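Long-range contacts in hypothetical protein, similar to alpha-acetolactate decarboxylase (Staphylococcus aureus subsp. aureus, PDB 1XV2), which probably decarboxylates alpha-acetolactate to acetoin using a bound zinc ion: residues A26-L31 with G70-P75; V115-T120 with F193-V198; K122-R127 with R184-H189. All coordinates share one frame; numbering follows the deposited sequence.

Interaction 1: residues A26-L31 with G70-P75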
# COMPACT_ATOMS: atom_id res chain seq x y z
N ALA A 26 12.28 5.52 -12.34
CA ALA A 26 11.24 5.45 -13.35
C ALA A 26 11.34 6.70 -14.22
O ALA A 26 11.81 7.75 -13.78
CB ALA A 26 9.86 5.37 -12.70
N THR A 27 10.89 6.58 -15.46
CA THR A 27 10.95 7.68 -16.41
C THR A 27 9.64 8.48 -16.44
O THR A 27 8.57 7.94 -16.17
CB THR A 27 11.25 7.11 -17.82
OG1 THR A 27 12.61 7.38 -18.17
CG2 THR A 27 10.32 7.68 -18.86
N ILE A 28 9.74 9.77 -16.76
CA ILE A 28 8.54 10.61 -16.84
C ILE A 28 7.56 10.00 -17.84
O ILE A 28 6.37 9.89 -17.56
CB ILE A 28 8.89 12.05 -17.31
CG1 ILE A 28 9.54 12.83 -16.17
CG2 ILE A 28 7.63 12.75 -17.81
CD1 ILE A 28 8.60 13.11 -15.00
N ASN A 29 8.09 9.60 -19.00
CA ASN A 29 7.28 8.98 -20.04
C ASN A 29 6.59 7.72 -19.54
O ASN A 29 5.43 7.46 -19.88
CB ASN A 29 8.15 8.64 -21.26
CG ASN A 29 8.56 9.86 -22.06
OD1 ASN A 29 9.44 9.79 -22.92
ND2 ASN A 29 7.92 10.99 -21.80
N GLU A 30 7.29 6.93 -18.74
CA GLU A 30 6.72 5.70 -18.20
C GLU A 30 5.56 6.02 -17.25
O GLU A 30 4.56 5.31 -17.22
CB GLU A 30 7.80 4.89 -17.48
CG GLU A 30 9.02 4.60 -18.34
CD GLU A 30 10.07 3.75 -17.63
OE1 GLU A 30 10.37 4.03 -16.45
OE2 GLU A 30 10.59 2.82 -18.26
N LEU A 31 5.71 7.09 -16.48
CA LEU A 31 4.67 7.49 -15.55
C LEU A 31 3.42 7.97 -16.30
O LEU A 31 2.30 7.63 -15.93
CB LEU A 31 5.18 8.61 -14.63
CG LEU A 31 5.58 8.18 -13.21
CD1 LEU A 31 4.33 7.80 -12.43
CD2 LEU A 31 6.54 7.01 -13.27
N GLY A 70 10.74 14.12 -20.96
CA GLY A 70 10.12 12.81 -20.85
C GLY A 70 11.06 11.70 -20.41
O GLY A 70 10.63 10.70 -19.85
N ASP A 71 12.36 11.89 -20.65
CA ASP A 71 13.35 10.88 -20.29
C ASP A 71 13.92 11.07 -18.89
O ASP A 71 14.71 10.25 -18.42
CB ASP A 71 14.49 10.89 -21.31
CG ASP A 71 15.26 12.20 -21.30
OD1 ASP A 71 14.63 13.26 -21.46
OD2 ASP A 71 16.50 12.16 -21.13
N GLU A 72 13.53 12.14 -18.21
CA GLU A 72 14.01 12.39 -16.86
C GLU A 72 13.52 11.27 -15.95
O GLU A 72 12.45 10.72 -16.17
CB GLU A 72 13.50 13.74 -16.33
CG GLU A 72 13.97 14.95 -17.13
CD GLU A 72 13.09 15.24 -18.32
OE1 GLU A 72 12.24 14.39 -18.68
OE2 GLU A 72 13.24 16.34 -18.91
N LYS A 73 14.32 10.92 -14.95
CA LYS A 73 13.94 9.86 -14.02
C LYS A 73 13.35 10.40 -12.72
O LYS A 73 13.66 11.51 -12.31
CB LYS A 73 15.16 8.98 -13.72
CG LYS A 73 15.62 8.14 -14.91
CD LYS A 73 16.80 7.24 -14.57
CE LYS A 73 18.06 8.04 -14.29
NZ LYS A 73 19.25 7.16 -14.06
N VAL A 74 12.49 9.60 -12.09
CA VAL A 74 11.85 9.99 -10.84
C VAL A 74 12.00 8.88 -9.79
O VAL A 74 11.94 7.70 -10.11
CB VAL A 74 10.34 10.27 -11.04
CG1 VAL A 74 10.16 11.36 -12.09
CG2 VAL A 74 9.62 9.00 -11.47
N PRO A 75 12.20 9.26 -8.52
CA PRO A 75 12.36 8.29 -7.43
C PRO A 75 11.03 8.01 -6.72
O PRO A 75 10.89 6.99 -6.04
CB PRO A 75 13.35 8.99 -6.51
CG PRO A 75 12.89 10.41 -6.60
CD PRO A 75 12.62 10.60 -8.09
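Strand 26-27 pairs antiparallel with strand 73-74 and leads directly into helix 28-32. Ala26 and Val74 form the hydrogen-bonded pair. The bond from Val74 N to Ala26 O is short, 2.6 Å, and lies nearly along the C=O axis. Ala26 N returns a longer bond to Val74 O, at 3.1 Å. Thr27 and Lys73 form the next, non-hydrogen-bonded pair. Thr27 is the N-cap residue, but its hydroxyl makes no capping bond. Instead Glu30 folds back, and its OE1 takes the N-H of Thr27 at 2.8 Å from above the carboxylate plane. The 70-75 segment serves the first amides of the helix. Ile28 N lies nearly on the C=O axis of Glu72 (172°), 2.9 Å from Glu72 O, although its N-H is tilted. Asn29 N reaches a lone pair of Gly70 O, also at 2.9 Å. Gly70 sits at a positive phi of 127°, and the side-chain ND2 of Asn29 packs 3.0 Å from Gly70 CA. Glu72 braces this turn: its chain bends at chi2 (85°) and brings the syn lone pair of Glu72 OE1 to Gly70 N, 2.7 Å away; OE2 accepts from Lys69 N. The Ile28 and Val74 side chains cross at about a right angle, with Ile28 CD1 3.7 Å from Val74 CG1. The other branch, Val74 CG2, meets Ala26 CB, with Leu31 CD2 farther off. These apolar groups settle on the large mixed sheet: Val74 rests on Leu42 of strand 37-42, Ile28 and Leu31 on Phe51 of strand 48-52, and Ala26 on His11 of strand 7-11.

Interaction 2: residues V115-T120 with F193-V198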
# COMPACT_ATOMS: atom_id res chain seq x y z
N VAL A 115 -7.63 15.12 -6.28
CA VAL A 115 -8.30 16.41 -6.33
C VAL A 115 -7.68 17.33 -7.35
O VAL A 115 -6.49 17.24 -7.67
CB VAL A 115 -8.26 17.13 -4.96
CG1 VAL A 115 -8.90 16.27 -3.90
CG2 VAL A 115 -6.82 17.46 -4.59
N LYS A 116 -8.50 18.23 -7.86
CA LYS A 116 -8.07 19.22 -8.82
C LYS A 116 -8.81 20.49 -8.44
O LYS A 116 -10.04 20.51 -8.37
CB LYS A 116 -8.43 18.80 -10.24
CG LYS A 116 -7.85 19.71 -11.31
CD LYS A 116 -8.10 19.20 -12.71
CE LYS A 116 -7.41 20.10 -13.73
NZ LYS A 116 -7.57 19.61 -15.13
N ILE A 117 -8.05 21.54 -8.15
CA ILE A 117 -8.61 22.83 -7.76
C ILE A 117 -8.08 23.86 -8.74
O ILE A 117 -6.89 24.18 -8.72
CB ILE A 117 -8.16 23.20 -6.33
CG1 ILE A 117 -8.56 22.08 -5.36
CG2 ILE A 117 -8.77 24.53 -5.92
CD1 ILE A 117 -7.92 22.19 -3.99
N TYR A 118 -8.96 24.37 -9.60
CA TYR A 118 -8.55 25.34 -10.61
C TYR A 118 -9.31 26.66 -10.54
O TYR A 118 -10.53 26.67 -10.39
CB TYR A 118 -8.72 24.76 -12.02
CG TYR A 118 -8.37 25.76 -13.09
CD1 TYR A 118 -7.05 26.08 -13.37
CD2 TYR A 118 -9.38 26.48 -13.75
CE1 TYR A 118 -6.72 27.10 -14.27
CE2 TYR A 118 -9.07 27.49 -14.65
CZ TYR A 118 -7.74 27.80 -14.90
OH TYR A 118 -7.43 28.83 -15.76
N GLY A 119 -8.58 27.76 -10.69
CA GLY A 119 -9.20 29.07 -10.65
C GLY A 119 -8.22 30.12 -10.15
O GLY A 119 -7.02 30.03 -10.40
N THR A 120 -8.73 31.12 -9.44
CA THR A 120 -7.89 32.18 -8.89
C THR A 120 -7.63 31.96 -7.40
O THR A 120 -8.51 31.53 -6.66
CB THR A 120 -8.54 33.56 -9.09
OG1 THR A 120 -9.85 33.56 -8.51
CG2 THR A 120 -8.65 33.89 -10.57
N PHE A 193 -2.46 28.00 1.09
CA PHE A 193 -3.13 28.74 0.03
C PHE A 193 -4.50 29.25 0.47
O PHE A 193 -5.06 28.80 1.46
CB PHE A 193 -3.28 27.87 -1.22
CG PHE A 193 -4.28 26.75 -1.07
CD1 PHE A 193 -5.59 26.90 -1.52
CD2 PHE A 193 -3.91 25.56 -0.46
CE1 PHE A 193 -6.52 25.88 -1.36
CE2 PHE A 193 -4.84 24.52 -0.30
CZ PHE A 193 -6.14 24.68 -0.75
N GLU A 194 -5.01 30.21 -0.29
CA GLU A 194 -6.32 30.79 -0.03
C GLU A 194 -7.01 30.95 -1.38
O GLU A 194 -6.50 31.65 -2.26
CB GLU A 194 -6.18 32.14 0.67
CG GLU A 194 -7.50 32.89 0.83
CD GLU A 194 -7.37 34.12 1.72
OE1 GLU A 194 -6.50 34.97 1.43
OE2 GLU A 194 -8.13 34.23 2.70
N VAL A 195 -8.15 30.30 -1.55
CA VAL A 195 -8.88 30.39 -2.81
C VAL A 195 -9.71 31.66 -2.93
O VAL A 195 -10.27 32.14 -1.95
CB VAL A 195 -9.83 29.18 -2.99
CG1 VAL A 195 -9.02 27.89 -3.04
CG2 VAL A 195 -10.85 29.15 -1.86
N ASP A 196 -9.75 32.22 -4.13
CA ASP A 196 -10.56 33.41 -4.39
C ASP A 196 -11.83 32.86 -5.01
O ASP A 196 -12.91 32.94 -4.44
CB ASP A 196 -9.87 34.35 -5.38
CG ASP A 196 -10.66 35.63 -5.60
OD1 ASP A 196 -11.90 35.55 -5.73
OD2 ASP A 196 -10.05 36.71 -5.67
N ASP A 197 -11.67 32.28 -6.20
CA ASP A 197 -12.78 31.68 -6.93
C ASP A 197 -12.22 30.49 -7.69
O ASP A 197 -11.39 30.65 -8.59
CB ASP A 197 -13.39 32.69 -7.90
CG ASP A 197 -14.74 32.25 -8.43
OD1 ASP A 197 -14.86 31.09 -8.89
OD2 ASP A 197 -15.68 33.06 -8.38
N VAL A 198 -12.65 29.29 -7.32
CA VAL A 198 -12.17 28.08 -7.96
C VAL A 198 -13.24 27.01 -8.11
O VAL A 198 -14.35 27.14 -7.60
CB VAL A 198 -11.02 27.43 -7.15
CG1 VAL A 198 -9.85 28.40 -7.03
CG2 VAL A 198 -11.53 27.03 -5.77
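Thr120 grips the corner of the other segment with its N-H, its carbonyl and its hydroxyl. Thr120 N gives a fairly straight bond to Asp197 O, 2.8 Å long. Thr120 O takes two amides in return, Asp196 N at 2.9 Å and Asp197 N at 3.3 Å, both from above the carbonyl plane. The hydroxyl stands between the backbone N and the carbonyl carbon (chi1 56°). There Thr120 OG1 donates to a lone pair of Asp197 O at 3.3 Å, so that oxygen also has two donors. The side chains of Thr120 and Asp196 lie side by side, with Asp196 CB against OG1. The carboxylate of Asp197 turns to Gln91 through OD2. At Gly119 (phi 151°, psi -147°) the chain turns, and the backbone comes within 4.1 Å of Val198, CA to CA. Val198 CG1 packs on Gly119 CA at 3.7 Å, while its CG2 meets Ile117 CG2, also at 3.7 Å. Farther in, Ile117 CD1 reaches the Phe193 ring obliquely; Ile158 touches both residues. Asp196 and Asp197 facing the single residue Thr120 make a classic beta bulge, set where both segments turn a corner, at Gly119 and at Asp196-Asp197, in a curled antiparallel sheet.

Interaction 3: residues K122-R127 with R184-H189. With ZN (zinc ion), chain E.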
# COMPACT_ATOMS: atom_id res chain seq x y z
N LYS A 122 -6.19 33.81 -3.90
CA LYS A 122 -5.84 35.06 -3.25
C LYS A 122 -4.41 34.95 -2.73
O LYS A 122 -3.65 35.90 -2.78
CB LYS A 122 -6.78 35.34 -2.07
CG LYS A 122 -8.24 35.31 -2.44
CD LYS A 122 -9.11 35.78 -1.28
CE LYS A 122 -8.87 37.25 -0.99
NZ LYS A 122 -9.82 37.78 0.04
N HIS A 123 -4.07 33.76 -2.24
CA HIS A 123 -2.74 33.51 -1.70
C HIS A 123 -2.26 32.11 -2.08
O HIS A 123 -3.03 31.16 -2.07
CB HIS A 123 -2.77 33.68 -0.18
CG HIS A 123 -1.46 33.38 0.49
ND1 HIS A 123 -0.29 34.05 0.18
CD2 HIS A 123 -1.14 32.50 1.47
CE1 HIS A 123 0.68 33.59 0.94
NE2 HIS A 123 0.20 32.65 1.73
N MSE A 124 -0.98 32.00 -2.42
CA MSE A 124 -0.39 30.71 -2.77
C MSE A 124 1.00 30.67 -2.16
O MSE A 124 1.78 31.61 -2.31
CB MSE A 124 -0.32 30.54 -4.30
CG MSE A 124 0.26 29.22 -4.79
SE MSE A 124 -0.59 27.62 -4.10
CE MSE A 124 -2.31 27.77 -4.97
N HIS A 125 1.30 29.58 -1.46
CA HIS A 125 2.59 29.40 -0.80
C HIS A 125 3.13 28.01 -1.12
O HIS A 125 2.53 27.01 -0.73
CB HIS A 125 2.41 29.58 0.71
CG HIS A 125 3.67 29.42 1.51
ND1 HIS A 125 3.70 29.58 2.87
CD2 HIS A 125 4.93 29.11 1.13
CE1 HIS A 125 4.93 29.38 3.31
NE2 HIS A 125 5.70 29.09 2.27
N VAL A 126 4.26 27.95 -1.82
CA VAL A 126 4.86 26.66 -2.18
C VAL A 126 6.34 26.60 -1.85
O VAL A 126 6.97 27.61 -1.54
CB VAL A 126 4.74 26.38 -3.70
CG1 VAL A 126 3.30 26.47 -4.16
CG2 VAL A 126 5.61 27.36 -4.48
N ARG A 127 6.89 25.39 -1.93
CA ARG A 127 8.31 25.18 -1.72
C ARG A 127 8.80 24.42 -2.95
O ARG A 127 8.01 23.77 -3.64
CB ARG A 127 8.59 24.38 -0.44
CG ARG A 127 8.07 22.94 -0.41
CD ARG A 127 9.01 21.94 -1.08
NE ARG A 127 8.44 20.58 -1.07
CZ ARG A 127 8.36 19.80 0.00
NH1 ARG A 127 8.81 20.23 1.18
NH2 ARG A 127 7.80 18.60 -0.09
N ARG A 184 2.50 28.94 -16.54
CA ARG A 184 3.53 27.90 -16.56
C ARG A 184 4.87 28.55 -16.24
O ARG A 184 5.85 28.35 -16.96
CB ARG A 184 3.62 27.24 -17.94
CG ARG A 184 2.31 27.04 -18.68
CD ARG A 184 1.56 25.78 -18.28
NE ARG A 184 0.90 25.90 -16.99
CZ ARG A 184 -0.09 25.11 -16.59
NH1 ARG A 184 -0.54 24.14 -17.38
NH2 ARG A 184 -0.63 25.29 -15.39
N ALA A 185 4.93 29.35 -15.18
CA ALA A 185 6.16 30.03 -14.81
C ALA A 185 6.43 29.99 -13.31
O ALA A 185 7.49 30.42 -12.85
CB ALA A 185 6.12 31.47 -15.30
N TYR A 186 5.47 29.48 -12.56
CA TYR A 186 5.58 29.40 -11.11
C TYR A 186 4.84 28.17 -10.60
O TYR A 186 3.77 27.83 -11.10
CB TYR A 186 4.96 30.66 -10.48
CG TYR A 186 4.65 30.54 -9.00
CD1 TYR A 186 5.63 30.79 -8.04
CD2 TYR A 186 3.39 30.16 -8.57
CE1 TYR A 186 5.36 30.67 -6.68
CE2 TYR A 186 3.10 30.03 -7.20
CZ TYR A 186 4.09 30.29 -6.27
OH TYR A 186 3.81 30.18 -4.93
N GLY A 187 5.41 27.51 -9.60
CA GLY A 187 4.75 26.33 -9.05
C GLY A 187 5.58 25.62 -8.01
O GLY A 187 6.69 26.05 -7.69
N GLY A 188 5.04 24.52 -7.48
CA GLY A 188 5.75 23.76 -6.47
C GLY A 188 4.84 22.94 -5.58
O GLY A 188 3.68 22.70 -5.91
N HIS A 189 5.39 22.50 -4.45
CA HIS A 189 4.66 21.71 -3.46
C HIS A 189 3.92 22.72 -2.58
O HIS A 189 4.56 23.55 -1.93
CB HIS A 189 5.66 20.90 -2.63
CG HIS A 189 5.04 20.14 -1.50
ND1 HIS A 189 4.56 18.85 -1.64
CD2 HIS A 189 4.86 20.46 -0.20
CE1 HIS A 189 4.12 18.42 -0.48
NE2 HIS A 189 4.28 19.38 0.41
ZN ZN E . 5.37 17.12 -2.93
O HOH W 1 7.73 17.69 -2.95
O HOH W 2 6.88 15.84 -1.39
O HOH W 3 7.03 15.46 -3.74
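His189 binds the zinc ion through ND1 at 2.3 Å, and with His176 and His178 it makes the three-histidine metal site, set on an antiparallel sheet. Three waters, at 2.4 to 2.5 Å from the zinc, complete its six ligands. The Arg127 guanidinium stacks on the His189 ring, planes 25° apart, with Arg127 NH2 3.4 Å above the ring centre. Arg127 NH2 also donates to water 1 at 3.0 Å and weakly to water 2, both zinc ligands. This charge beside the metal would tend to stabilise a negatively charged zinc ligand. Arg127 gets there by a bend at chi2 (84°), running alongside His189 with NE against CB. A salt bridge from NE to Glu48 holds the guanidinium, as do bonds from NH1 to Gln146 and the carbonyl of Ala236. The backbones lock the pair in register: Arg127 N to His189 O and His189 N to Arg127 O are both 3.0 Å, a hydrogen-bonded antiparallel pair. Farther out, Gly188, with no side chain, fits against Arg127 O and Val126. Tyr186 points its tip at Val126, takes CG of the selenomethionine Met124 at its ring edge, and gives its hydroxyl to a hydrogen bond with Glu149 O. Val126 CG2 stands 3.4 Å from Tyr186 OH.

Overall arrangement
Interaction 1 comes first along the chain and closes before the other two open. It lies beside the mixed sheet, with its centre about 28 Å from that of interaction 2 and about 23 Å from that of interaction 3; it touches neither. Interactions 2 and 3 belong to the curled antiparallel sheet, with centres about 12 Å apart. Both use strand 187-195, which pairs with strand 120-127. They touch directly: Glu194 N probably bonds to His123 O. Between 115-120 and 193-198, the chain makes all of interaction 3. This strand pair thus carries the zinc-binding end at interaction 3, while interaction 1 is a separate element, about 12 Å from interaction 3 at the nearest atoms.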